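Local coordinates for protein serine-tRNA ligase (Naegleria fowleri, PDB 6BLJ) that probably charges tRNA(Ser) with serine in the cytosol, activating the amino acid with ATP as a class II aminoacyl-tRNA synthetase, and is caught here with AMP bound, at residues L57-I60 and K61-G65; D162-D165 and N166-I169; P473-G476 and G477-F480; T251-Q254 and M255-V258. All coordinates share one frame; numbering follows the deposited sequence.

Contact 1: L57-I60 and K61-G65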
ATOM      1  N   LEU A  57     -18.453  29.087 -28.092  1.00 38.41           N
ATOM      2  CA  LEU A  57     -18.409  28.149 -29.204  1.00 35.74           C
ATOM      3  C   LEU A  57     -19.529  28.428 -30.200  1.00 43.50           C
ATOM      4  O   LEU A  57     -19.302  28.444 -31.417  1.00 39.88           O
ATOM      5  CB  LEU A  57     -18.475  26.718 -28.674  1.00 36.60           C
ATOM      6  CG  LEU A  57     -18.733  25.607 -29.685  1.00 39.41           C
ATOM      7  CD1 LEU A  57     -17.537  25.500 -30.621  1.00 38.67           C
ATOM      8  CD2 LEU A  57     -18.936  24.292 -28.929  1.00 38.14           C
ATOM      9  N   ASN A  58     -20.745  28.664 -29.703  1.00 41.02           N
ATOM     10  CA  ASN A  58     -21.849  28.988 -30.600  1.00 45.60           C
ATOM     11  C   ASN A  58     -21.619  30.311 -31.325  1.00 43.35           C
ATOM     12  O   ASN A  58     -22.039  30.464 -32.477  1.00 44.99           O
ATOM     13  CB  ASN A  58     -23.161  28.974 -29.819  1.00 48.32           C
ATOM     14  CG  ASN A  58     -23.507  27.577 -29.323  1.00 51.51           C
ATOM     15  OD1 ASN A  58     -23.214  26.589 -29.998  1.00 51.18           O
ATOM     16  ND2 ASN A  58     -24.094  27.485 -28.132  1.00 52.89           N
ATOM     17  N   HIS A  59     -20.955  31.271 -30.677  1.00 40.29           N
ATOM     18  CA  HIS A  59     -20.614  32.525 -31.349  1.00 38.66           C
ATOM     19  C   HIS A  59     -19.636  32.287 -32.496  1.00 41.04           C
ATOM     20  O   HIS A  59     -19.791  32.852 -33.585  1.00 42.51           O
ATOM     21  CB  HIS A  59     -19.999  33.500 -30.340  1.00 43.10           C
ATOM     22  CG  HIS A  59     -19.624  34.830 -30.921  1.00 45.34           C
ATOM     23  ND1 HIS A  59     -20.312  35.410 -31.966  1.00 52.58           N
ATOM     24  CD2 HIS A  59     -18.612  35.678 -30.623  1.00 46.24           C
ATOM     25  CE1 HIS A  59     -19.754  36.569 -32.271  1.00 50.18           C
ATOM     26  NE2 HIS A  59     -18.720  36.755 -31.472  1.00 52.46           N
ATOM     27  N   ILE A  60     -18.641  31.424 -32.277  1.00 36.15           N
ATOM     28  CA  ILE A  60     -17.683  31.122 -33.334  1.00 36.05           C
ATOM     29  C   ILE A  60     -18.370  30.381 -34.473  1.00 43.18           C
ATOM     30  O   ILE A  60     -18.125  30.663 -35.651  1.00 40.60           O
ATOM     31  CB  ILE A  60     -16.512  30.300 -32.770  1.00 34.28           C
ATOM     32  CG1 ILE A  60     -15.791  31.061 -31.661  1.00 36.98           C
ATOM     33  CG2 ILE A  60     -15.512  29.974 -33.876  1.00 33.81           C
ATOM     34  CD1 ILE A  60     -14.837  30.161 -30.860  1.00 38.09           C
ATOM     35  N   LYS A  61     -19.263  29.439 -34.135  1.00 40.27           N
ATOM     36  CA  LYS A  61     -19.958  28.658 -35.155  1.00 43.89           C
ATOM     37  C   LYS A  61     -20.829  29.525 -36.060  1.00 43.79           C
ATOM     38  O   LYS A  61     -21.030  29.189 -37.233  1.00 46.91           O
ATOM     39  CB  LYS A  61     -20.810  27.575 -34.489  1.00 35.30           C
ATOM     40  CG  LYS A  61     -20.086  26.272 -34.240  1.00 43.66           C
ATOM     41  CD  LYS A  61     -20.842  25.405 -33.240  1.00 53.68           C
ATOM     42  CE  LYS A  61     -20.428  23.944 -33.343  1.00 57.83           C
ATOM     43  NZ  LYS A  61     -20.945  23.118 -32.212  1.00 58.53           N
ATOM     44  N   SER A  62     -21.339  30.646 -35.548  1.00 39.36           N
ATOM     45  CA  SER A  62     -22.155  31.516 -36.384  1.00 44.94           C
ATOM     46  C   SER A  62     -21.343  32.132 -37.515  1.00 41.40           C
ATOM     47  O   SER A  62     -21.922  32.537 -38.530  1.00 38.71           O
ATOM     48  CB  SER A  62     -22.799  32.620 -35.543  1.00 42.51           C
ATOM     49  OG  SER A  62     -21.836  33.579 -35.135  1.00 43.45           O
ATOM     50  N   PHE A  63     -20.019  32.261 -37.330  1.00 42.21           N
ATOM     51  CA  PHE A  63     -19.145  32.800 -38.375  1.00 39.41           C
ATOM     52  C   PHE A  63     -19.223  31.969 -39.648  1.00 41.81           C
ATOM     53  O   PHE A  63     -19.091  32.508 -40.758  1.00 41.38           O
ATOM     54  CB  PHE A  63     -17.691  32.844 -37.890  1.00 39.94           C
ATOM     55  CG  PHE A  63     -17.451  33.753 -36.700  1.00 42.06           C
ATOM     56  CD1 PHE A  63     -18.436  34.613 -36.233  1.00 40.47           C
ATOM     57  CD2 PHE A  63     -16.237  33.713 -36.032  1.00 37.93           C
ATOM     58  CE1 PHE A  63     -18.202  35.436 -35.144  1.00 42.41           C
ATOM     59  CE2 PHE A  63     -15.995  34.536 -34.942  1.00 37.60           C
ATOM     60  CZ  PHE A  63     -16.979  35.399 -34.498  1.00 42.26           C
ATOM     61  N   THR A  64     -19.401  30.657 -39.496  1.00 44.59           N
ATOM     62  CA  THR A  64     -19.502  29.758 -40.641  1.00 49.64           C
ATOM     63  C   THR A  64     -20.666  30.153 -41.543  1.00 46.82           C
ATOM     64  O   THR A  64     -20.508  30.295 -42.761  1.00 46.64           O
ATOM     65  CB  THR A  64     -19.685  28.323 -40.138  1.00 45.53           C
ATOM     66  OG1 THR A  64     -18.562  27.960 -39.332  1.00 48.67           O
ATOM     67  CG2 THR A  64     -19.755  27.364 -41.309  1.00 56.05           C
ATOM     68  N   GLY A  65     -21.847  30.342 -40.947  1.00 40.68           N
ATOM     69  CA  GLY A  65     -23.024  30.707 -41.719  1.00 41.51           C
ATOM     70  C   GLY A  65     -22.913  32.090 -42.329  1.00 41.91           C
ATOM     71  O   GLY A  65     -23.364  32.319 -43.453  1.00 44.73           O
TER
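His-59 and Phe-63 meet one turn apart on helix 38-76, one of the two long helices of the coiled-coil tRNA-binding arm that marks seryl-tRNA synthetases. Their rings form a T-shaped stack: the edge of Phe-63, led by CE1 and CZ, points at the face of the imidazole, with the planes at 74° and the centroids 4.8 Å apart. With CG anti to the backbone N (chi1 -179°), His-59 holds its ring out from the helix, and Phe-63 leans its ring back toward it. The phenyl face does separate work, because Ile-60 CA makes a CH-pi contact 4.2 Å from the ring centroid of Phe-63. Phe-99 stacks on the same ring, while Ile-60 leans on Ile-129 and Ser-132 of helix 114-147, the other strut of the arm.

The alkyl chain of Lys-61 runs extended past Leu-57, and its NZ comes 4.0 Å from Leu-57 CD2. Its charge has a long, weak ion pair with Glu-133.

Hydrogen bonds thread the backbone. Lys-61 N reaches Leu-57 O at 2.9 Å in regular helical fashion, whereas Phe-63 N bonds to Ile-60 O, three residues back. Beside these, Ser-62 turns its hydroxyl back, and OG donates to His-59 O at 2.7 Å.

Contact 2: D162-D165 and N166-I169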
ATOM      1  N   ASP A 162     -19.668  15.653  14.850  1.00 35.32           N
ATOM      2  CA  ASP A 162     -18.423  15.048  14.385  1.00 30.50           C
ATOM      3  C   ASP A 162     -17.893  13.982  15.337  1.00 35.32           C
ATOM      4  O   ASP A 162     -16.818  13.428  15.088  1.00 39.65           O
ATOM      5  CB  ASP A 162     -17.350  16.132  14.172  1.00 35.14           C
ATOM      6  CG  ASP A 162     -17.023  16.906  15.461  1.00 45.17           C
ATOM      7  OD1 ASP A 162     -17.602  16.589  16.519  1.00 44.94           O
ATOM      8  OD2 ASP A 162     -16.214  17.865  15.404  1.00 47.16           O
ATOM      9  N   ASN A 163     -18.593  13.709  16.434  1.00 32.68           N
ATOM     10  CA  ASN A 163     -18.111  12.795  17.466  1.00 39.95           C
ATOM     11  C   ASN A 163     -19.125  11.675  17.641  1.00 36.92           C
ATOM     12  O   ASN A 163     -20.272  11.933  18.016  1.00 34.04           O
ATOM     13  CB  ASN A 163     -17.908  13.548  18.786  1.00 42.98           C
ATOM     14  CG  ASN A 163     -17.269  12.692  19.874  1.00 52.98           C
ATOM     15  OD1 ASN A 163     -17.207  11.469  19.777  1.00 43.27           O
ATOM     16  ND2 ASN A 163     -16.821  13.345  20.940  1.00 62.66           N
ATOM     17  N   GLU A 164     -18.689  10.431  17.424  1.00 30.37           N
ATOM     18  CA  GLU A 164     -19.595   9.298  17.567  1.00 34.91           C
ATOM     19  C   GLU A 164     -20.046   9.064  19.003  1.00 39.52           C
ATOM     20  O   GLU A 164     -20.963   8.262  19.211  1.00 35.56           O
ATOM     21  CB  GLU A 164     -18.977   8.016  17.009  1.00 39.38           C
ATOM     22  CG  GLU A 164     -19.032   7.941  15.501  1.00 47.29           C
ATOM     23  CD  GLU A 164     -18.631   6.577  14.977  1.00 55.72           C
ATOM     24  OE1 GLU A 164     -17.475   6.429  14.532  1.00 54.96           O
ATOM     25  OE2 GLU A 164     -19.493   5.663  15.001  1.00 56.60           O
ATOM     26  N   ASP A 165     -19.432   9.721  19.992  1.00 34.57           N
ATOM     27  CA  ASP A 165     -20.029   9.728  21.322  1.00 37.05           C
ATOM     28  C   ASP A 165     -21.455  10.247  21.281  1.00 37.16           C
ATOM     29  O   ASP A 165     -22.230   9.970  22.201  1.00 33.73           O
ATOM     30  CB  ASP A 165     -19.220  10.591  22.297  1.00 45.85           C
ATOM     31  CG  ASP A 165     -17.822  10.058  22.529  1.00 54.17           C
ATOM     32  OD1 ASP A 165     -17.611   8.848  22.327  1.00 50.58           O
ATOM     33  OD2 ASP A 165     -16.943  10.852  22.930  1.00 60.11           O
ATOM     34  N   ASN A 166     -21.806  11.020  20.252  1.00 32.79           N
ATOM     35  CA  ASN A 166     -23.135  11.595  20.132  1.00 38.66           C
ATOM     36  C   ASN A 166     -24.050  10.785  19.227  1.00 31.15           C
ATOM     37  O   ASN A 166     -25.147  11.251  18.906  1.00 30.85           O
ATOM     38  CB  ASN A 166     -23.037  13.035  19.621  1.00 43.07           C
ATOM     39  CG  ASN A 166     -22.254  13.935  20.562  1.00 49.12           C
ATOM     40  OD1 ASN A 166     -22.480  13.924  21.772  1.00 45.30           O
ATOM     41  ND2 ASN A 166     -21.316  14.692  20.015  1.00 37.75           N
ATOM     42  N   ASN A 167     -23.631   9.593  18.810  1.00 28.17           N
ATOM     43  CA  ASN A 167     -24.539   8.708  18.088  1.00 29.52           C
ATOM     44  C   ASN A 167     -25.850   8.607  18.853  1.00 32.08           C
ATOM     45  O   ASN A 167     -25.854   8.380  20.066  1.00 35.96           O
ATOM     46  CB  ASN A 167     -23.934   7.314  17.949  1.00 25.43           C
ATOM     47  CG  ASN A 167     -22.804   7.218  16.938  1.00 29.54           C
ATOM     48  OD1 ASN A 167     -22.571   8.104  16.119  1.00 29.63           O
ATOM     49  ND2 ASN A 167     -22.101   6.094  16.990  1.00 31.03           N
ATOM     50  N   GLY A 168     -26.969   8.797  18.158  1.00 31.83           N
ATOM     51  CA  GLY A 168     -28.258   8.762  18.840  1.00 30.71           C
ATOM     52  C   GLY A 168     -28.653   7.326  19.167  1.00 35.10           C
ATOM     53  O   GLY A 168     -28.629   6.450  18.294  1.00 35.41           O
ATOM     54  N   ILE A 169     -29.011   7.082  20.425  1.00 29.65           N
ATOM     55  CA  ILE A 169     -29.538   5.783  20.840  1.00 31.12           C
ATOM     56  C   ILE A 169     -31.019   5.752  20.482  1.00 34.32           C
ATOM     57  O   ILE A 169     -31.837   6.388  21.149  1.00 36.58           O
ATOM     58  CB  ILE A 169     -29.330   5.536  22.340  1.00 41.09           C
ATOM     59  CG1 ILE A 169     -27.868   5.754  22.735  1.00 40.16           C
ATOM     60  CG2 ILE A 169     -29.811   4.146  22.726  1.00 35.05           C
ATOM     61  CD1 ILE A 169     -26.915   4.892  21.978  1.00 44.43           C
TER
HETATM   62  O   HOH W   1     -24.392   8.217  22.061  1.00 49.12           O
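Asn-163 holds the start of a tight turn against Asn-166, just ahead of strand 168-173. Its carbonyl O accepts from Asn-166 N at 2.9 Å, and its side chain closes an Asx turn: OD1 takes the N-H of Asp-165, 2.8 Å away, from well above the amide carbonyl plane. The same amide returns a bond through ND2 to Asp-165 OD2, so both of its polar atoms are engaged. Asn-166 ND2 passes 3.8 Å from Asn-163 CB on its way to Ser-161 OG.

Glu-164 next lies alongside Asn-167, both side chains pointing the same way. Its O accepts from Asn-167 N at 3.0 Å, a straight N-H that arrives far above the carbonyl plane. Farther out, Asn-167 ND2 makes a weak bond to Glu-164 OE2 at 3.3 Å, with carboxylate and amide planes turned 47° apart. The other end of that amide, OD1, is held by Val-377 N.

Asp-165 closes the segment. A water donates to its O at 2.8 Å, and the residue packs on Asp-165 of the second subunit. The turn is therefore held mainly by backbone bonds and the Asn-163 amide, with Asn-167 OD1 tying it to Val-377; the weak Glu-164 link probably adds little.

Contact 3: P473-G476 and G477-F480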
ATOM      1  N   PRO A 473     -31.685 -26.933  15.635  1.00 43.64           N
ATOM      2  CA  PRO A 473     -31.920 -27.815  14.474  1.00 43.67           C
ATOM      3  C   PRO A 473     -30.858 -27.708  13.398  1.00 42.93           C
ATOM      4  O   PRO A 473     -30.616 -28.684  12.680  1.00 47.58           O
ATOM      5  CB  PRO A 473     -33.294 -27.361  13.954  1.00 46.70           C
ATOM      6  CG  PRO A 473     -33.938 -26.687  15.103  1.00 45.93           C
ATOM      7  CD  PRO A 473     -32.834 -26.040  15.879  1.00 39.53           C
ATOM      8  N   TYR A 474     -30.207 -26.557  13.259  1.00 36.64           N
ATOM      9  CA  TYR A 474     -29.162 -26.390  12.262  1.00 30.15           C
ATOM     10  C   TYR A 474     -27.842 -27.020  12.681  1.00 32.78           C
ATOM     11  O   TYR A 474     -26.882 -26.992  11.903  1.00 38.99           O
ATOM     12  CB  TYR A 474     -28.957 -24.902  11.975  1.00 36.96           C
ATOM     13  CG  TYR A 474     -30.113 -24.242  11.252  1.00 37.59           C
ATOM     14  CD1 TYR A 474     -30.178 -24.251   9.870  1.00 37.00           C
ATOM     15  CD2 TYR A 474     -31.134 -23.608  11.954  1.00 40.13           C
ATOM     16  CE1 TYR A 474     -31.230 -23.647   9.199  1.00 37.31           C
ATOM     17  CE2 TYR A 474     -32.187 -22.996  11.289  1.00 37.92           C
ATOM     18  CZ  TYR A 474     -32.221 -23.017   9.908  1.00 38.18           C
ATOM     19  OH  TYR A 474     -33.253 -22.425   9.218  1.00 40.11           O
ATOM     20  N   MET A 475     -27.777 -27.573  13.890  1.00 40.88           N
ATOM     21  CA  MET A 475     -26.592 -28.234  14.416  1.00 47.75           C
ATOM     22  C   MET A 475     -26.890 -29.668  14.833  1.00 52.82           C
ATOM     23  O   MET A 475     -26.309 -30.168  15.794  1.00 56.25           O
ATOM     24  CB  MET A 475     -26.028 -27.449  15.597  1.00 50.50           C
ATOM     25  CG  MET A 475     -25.151 -26.302  15.198  1.00 43.18           C
ATOM     26  SD  MET A 475     -24.587 -25.461  16.666  1.00 44.52           S
ATOM     27  CE  MET A 475     -23.382 -26.621  17.307  1.00 35.02           C
ATOM     28  N   GLY A 476     -27.816 -30.322  14.137  1.00 51.08           N
ATOM     29  CA  GLY A 476     -28.155 -31.699  14.454  1.00 47.23           C
ATOM     30  C   GLY A 476     -28.693 -31.904  15.848  1.00 49.61           C
ATOM     31  O   GLY A 476     -28.550 -32.997  16.406  1.00 51.09           O
ATOM     32  N   GLY A 477     -29.308 -30.882  16.436  1.00 47.89           N
ATOM     33  CA  GLY A 477     -29.912 -31.013  17.745  1.00 44.21           C
ATOM     34  C   GLY A 477     -29.004 -30.729  18.930  1.00 42.29           C
ATOM     35  O   GLY A 477     -29.461 -30.856  20.073  1.00 45.18           O
ATOM     36  N   THR A 478     -27.736 -30.367  18.707  1.00 44.48           N
ATOM     37  CA  THR A 478     -26.839 -30.082  19.826  1.00 43.99           C
ATOM     38  C   THR A 478     -27.397 -28.944  20.676  1.00 41.75           C
ATOM     39  O   THR A 478     -27.692 -27.860  20.165  1.00 40.42           O
ATOM     40  CB  THR A 478     -25.441 -29.707  19.324  1.00 45.19           C
ATOM     41  OG1 THR A 478     -24.907 -30.753  18.504  1.00 47.02           O
ATOM     42  CG2 THR A 478     -24.501 -29.481  20.505  1.00 41.18           C
ATOM     43  N   LYS A 479     -27.551 -29.196  21.974  1.00 41.78           N
ATOM     44  CA  LYS A 479     -28.087 -28.193  22.887  1.00 39.06           C
ATOM     45  C   LYS A 479     -27.023 -27.492  23.725  1.00 39.84           C
ATOM     46  O   LYS A 479     -27.287 -26.400  24.244  1.00 36.02           O
ATOM     47  CB  LYS A 479     -29.115 -28.828  23.824  1.00 39.81           C
ATOM     48  CG  LYS A 479     -30.399 -29.233  23.126  1.00 48.55           C
ATOM     49  CD  LYS A 479     -31.366 -29.875  24.105  1.00 54.85           C
ATOM     50  CE  LYS A 479     -32.553 -30.493  23.390  1.00 69.16           C
ATOM     51  NZ  LYS A 479     -33.811 -29.736  23.675  1.00 75.53           N
ATOM     52  N   PHE A 480     -25.846 -28.088  23.885  1.00 40.41           N
ATOM     53  CA  PHE A 480     -24.879 -27.595  24.851  1.00 36.42           C
ATOM     54  C   PHE A 480     -23.478 -27.991  24.408  1.00 33.86           C
ATOM     55  O   PHE A 480     -23.261 -29.108  23.934  1.00 36.55           O
ATOM     56  CB  PHE A 480     -25.205 -28.137  26.254  1.00 41.18           C
ATOM     57  CG  PHE A 480     -24.277 -27.646  27.340  1.00 42.20           C
ATOM     58  CD1 PHE A 480     -24.361 -26.341  27.817  1.00 31.69           C
ATOM     59  CD2 PHE A 480     -23.352 -28.506  27.918  1.00 41.91           C
ATOM     60  CE1 PHE A 480     -23.510 -25.884  28.824  1.00 32.38           C
ATOM     61  CE2 PHE A 480     -22.506 -28.068  28.931  1.00 41.21           C
ATOM     62  CZ  PHE A 480     -22.581 -26.753  29.384  1.00 37.14           C
TER
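Thr-478 folds back on Met-475 across a type I' beta turn, with Gly-476 and Gly-477 at its two central positions, in the loop between strands 464-466 and 480-482 near the C-terminus. The tight part centres on one oxygen. Met-475 O accepts the N-H of Thr-478 at 3.2 Å, a nearly straight bond (171° at the hydrogen) whose donor sits above the carbonyl plane, and it also accepts Thr-478 OG1, which arrives almost in line with the C=O. The threonine can do both because OG1 stands beside its own backbone N (chi1 -57°), bringing hydroxyl and amide to the same acceptor. Arg-223 of helix 220-238 adds a third grip: NH1 bonds to Met-475 O and NH2 to Thr-478 OG1, tying the turn to that helix. The buried side chain of Met-475 packs on Met-224 and Ala-227 of this helix and on Val-467.

The outer side is looser. The two glycines carry the chain round in the open with positive phi, and Gly-477 has backbone angles at which a CB would run into the carbonyl O of Gly-476. Pro-473 barely reaches over, its CA 4.5 Å from Gly-477 N. On the buried side, by contrast, the methyl CE of Met-475 lies 4.2 Å from Thr-478 CB, across the turn.

Contact 4: T251-Q254 and M255-V258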
ATOM      1  N   THR A 251     -11.820  -7.290 -10.136  1.00 25.59           N
ATOM      2  CA  THR A 251     -10.791  -6.527 -10.822  1.00 29.35           C
ATOM      3  C   THR A 251     -10.753  -5.115 -10.245  1.00 31.93           C
ATOM      4  O   THR A 251     -11.742  -4.613  -9.695  1.00 24.50           O
ATOM      5  CB  THR A 251     -11.038  -6.459 -12.336  1.00 34.15           C
ATOM      6  OG1 THR A 251     -12.136  -5.586 -12.601  1.00 32.36           O
ATOM      7  CG2 THR A 251     -11.369  -7.849 -12.896  1.00 28.55           C
ATOM      8  N   LYS A 252      -9.587  -4.478 -10.350  1.00 32.22           N
ATOM      9  CA  LYS A 252      -9.431  -3.154  -9.765  1.00 36.15           C
ATOM     10  C   LYS A 252     -10.368  -2.143 -10.418  1.00 28.52           C
ATOM     11  O   LYS A 252     -10.963  -1.309  -9.727  1.00 33.43           O
ATOM     12  CB  LYS A 252      -7.963  -2.720  -9.850  1.00 46.34           C
ATOM     13  CG  LYS A 252      -7.060  -3.627  -8.994  1.00 47.40           C
ATOM     14  CD  LYS A 252      -5.819  -2.930  -8.449  1.00 50.55           C
ATOM     15  CE  LYS A 252      -5.137  -3.808  -7.401  1.00 51.95           C
ATOM     16  NZ  LYS A 252      -3.797  -3.302  -6.996  1.00 57.90           N
ATOM     17  N   GLU A 253     -10.549  -2.223 -11.737  1.00 34.14           N
ATOM     18  CA  GLU A 253     -11.446  -1.257 -12.349  0.52 34.66           C
ATOM     19  C   GLU A 253     -12.884  -1.468 -11.891  1.00 35.19           C
ATOM     20  O   GLU A 253     -13.630  -0.490 -11.776  1.00 33.16           O
ATOM     21  CB  GLU A 253     -11.320  -1.296 -13.871  0.52 37.82           C
ATOM     22  CG  GLU A 253      -9.994  -0.697 -14.388  0.52 40.01           C
ATOM     23  CD  GLU A 253      -9.687   0.692 -13.818  0.52 44.35           C
ATOM     24  OE1 GLU A 253     -10.569   1.580 -13.841  0.52 46.46           O
ATOM     25  OE2 GLU A 253      -8.556   0.896 -13.330  0.52 44.22           O
ATOM     26  N   GLN A 254     -13.276  -2.707 -11.586  1.00 32.09           N
ATOM     27  CA  GLN A 254     -14.614  -2.936 -11.049  1.00 24.77           C
ATOM     28  C   GLN A 254     -14.713  -2.429  -9.617  1.00 23.68           C
ATOM     29  O   GLN A 254     -15.696  -1.778  -9.241  1.00 25.71           O
ATOM     30  CB  GLN A 254     -14.929  -4.436 -11.135  1.00 29.42           C
ATOM     31  CG  GLN A 254     -15.065  -4.945 -12.572  1.00 27.43           C
ATOM     32  CD  GLN A 254     -16.411  -4.621 -13.172  1.00 38.54           C
ATOM     33  OE1 GLN A 254     -17.440  -4.960 -12.589  1.00 34.90           O
ATOM     34  NE2 GLN A 254     -16.420  -3.992 -14.347  1.00 37.41           N
ATOM     35  N   MET A 255     -13.701  -2.722  -8.794  1.00 26.88           N
ATOM     36  CA  MET A 255     -13.730  -2.262  -7.407  1.00 25.71           C
ATOM     37  C   MET A 255     -13.767  -0.734  -7.330  1.00 25.42           C
ATOM     38  O   MET A 255     -14.427  -0.164  -6.452  1.00 25.08           O
ATOM     39  CB  MET A 255     -12.524  -2.819  -6.644  1.00 26.41           C
ATOM     40  CG  MET A 255     -12.487  -2.455  -5.145  1.00 26.68           C
ATOM     41  SD  MET A 255     -13.882  -3.177  -4.242  1.00 27.04           S
ATOM     42  CE  MET A 255     -13.255  -4.841  -3.952  1.00 26.02           C
ATOM     43  N   LYS A 256     -13.085  -0.047  -8.252  1.00 24.90           N
ATOM     44  CA  LYS A 256     -13.104   1.416  -8.220  1.00 31.32           C
ATOM     45  C   LYS A 256     -14.502   1.993  -8.437  1.00 35.92           C
ATOM     46  O   LYS A 256     -14.759   3.137  -8.041  1.00 34.45           O
ATOM     47  CB  LYS A 256     -12.131   1.973  -9.266  1.00 37.76           C
ATOM     48  CG  LYS A 256     -10.698   2.043  -8.750  1.00 42.89           C
ATOM     49  CD  LYS A 256      -9.657   2.049  -9.857  1.00 43.99           C
ATOM     50  CE  LYS A 256      -9.634   3.354 -10.625  1.00 56.63           C
ATOM     51  NZ  LYS A 256      -8.578   3.341 -11.692  1.00 61.56           N
ATOM     52  N   LYS A 257     -15.422   1.224  -9.029  1.00 35.11           N
ATOM     53  CA  LYS A 257     -16.786   1.695  -9.241  1.00 36.94           C
ATOM     54  C   LYS A 257     -17.685   1.549  -8.020  1.00 38.34           C
ATOM     55  O   LYS A 257     -18.776   2.134  -8.012  1.00 41.59           O
ATOM     56  CB  LYS A 257     -17.434   0.950 -10.412  1.00 33.24           C
ATOM     57  CG  LYS A 257     -16.694   1.069 -11.755  1.00 31.95           C
ATOM     58  CD  LYS A 257     -17.367   0.210 -12.831  1.00 37.33           C
ATOM     59  CE  LYS A 257     -16.676   0.312 -14.202  1.00 40.01           C
ATOM     60  NZ  LYS A 257     -16.916   1.642 -14.831  1.00 45.24           N
ATOM     61  N   VAL A 258     -17.283   0.784  -7.000  1.00 32.61           N
ATOM     62  CA  VAL A 258     -18.161   0.490  -5.870  1.00 36.38           C
ATOM     63  C   VAL A 258     -17.570   0.888  -4.524  1.00 39.22           C
ATOM     64  O   VAL A 258     -18.230   0.698  -3.502  1.00 46.63           O
ATOM     65  CB  VAL A 258     -18.547  -1.005  -5.839  1.00 34.02           C
ATOM     66  CG1 VAL A 258     -19.189  -1.447  -7.147  1.00 29.74           C
ATOM     67  CG2 VAL A 258     -17.316  -1.871  -5.513  1.00 25.50           C
TER
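Lys-256 reaches back one turn to Glu-253 on the short helix 252-256, and its side chain repays following outward. CB lies 3.5 Å from Lys-252 O, the carbonyl that also accepts the backbone N-H of Lys-256. CG stays over that same oxygen. CD is still near it and begins to approach the carboxylate, 3.8 Å from Glu-253 OE2. Here the chain bends (chi3 71°), a turn that carries CE to within 3.8 Å of both carboxylate oxygens. NZ ends the run in a salt bridge, 2.9 Å from Glu-253 OE2 on its syn lone pair, with a weak bond to OE1 at 3.4 Å. Glu-253 folds as well: bent at chi2 (-51°), it lies beside the lysine, pointing the same way. The glutamate is modelled in two conformers; the bridge is formed in the one described and is probably not permanent.

At the helix start Thr-251 is the N-cap, its OG1 accepting from Gln-254 N at 3.3 Å, while its O takes Met-255 N. Toward the other end, Lys-257 N bonds to Gln-254 O, and Lys-257 CG rests 3.4 Å from Glu-253 O.

The buried flank is shared. Met-255 packs on Tyr-279 and Leu-268, and Gln-254 OE1 accepts from Gln-208 NE2 of the third subunit. The ion pair, where it forms, thus sits on the exposed side and is probably weakened by solvent, whereas the amide-amide hydrogen bond between subunits fixes Gln-254 on a buried face.

In the fold
The four contacts are spread along an elongated chain and none touches another. Contact 1 sits out on the coiled-coil arm, with its centre about 43 Å from that of the chain, and contact 3 lies across the chain's centre from it, about 80 Å away between centres. In contacts 2 and 4 the side chains of Glu-164 and Met-255 come about 10 and 12 Å from bound AMP, though neither residue belongs to its pocket. The centres of these two contacts are about 32 Å apart. Both also meet other subunits, contact 2 the second and contact 4 the third, whereas no other protein chain touches contact 1.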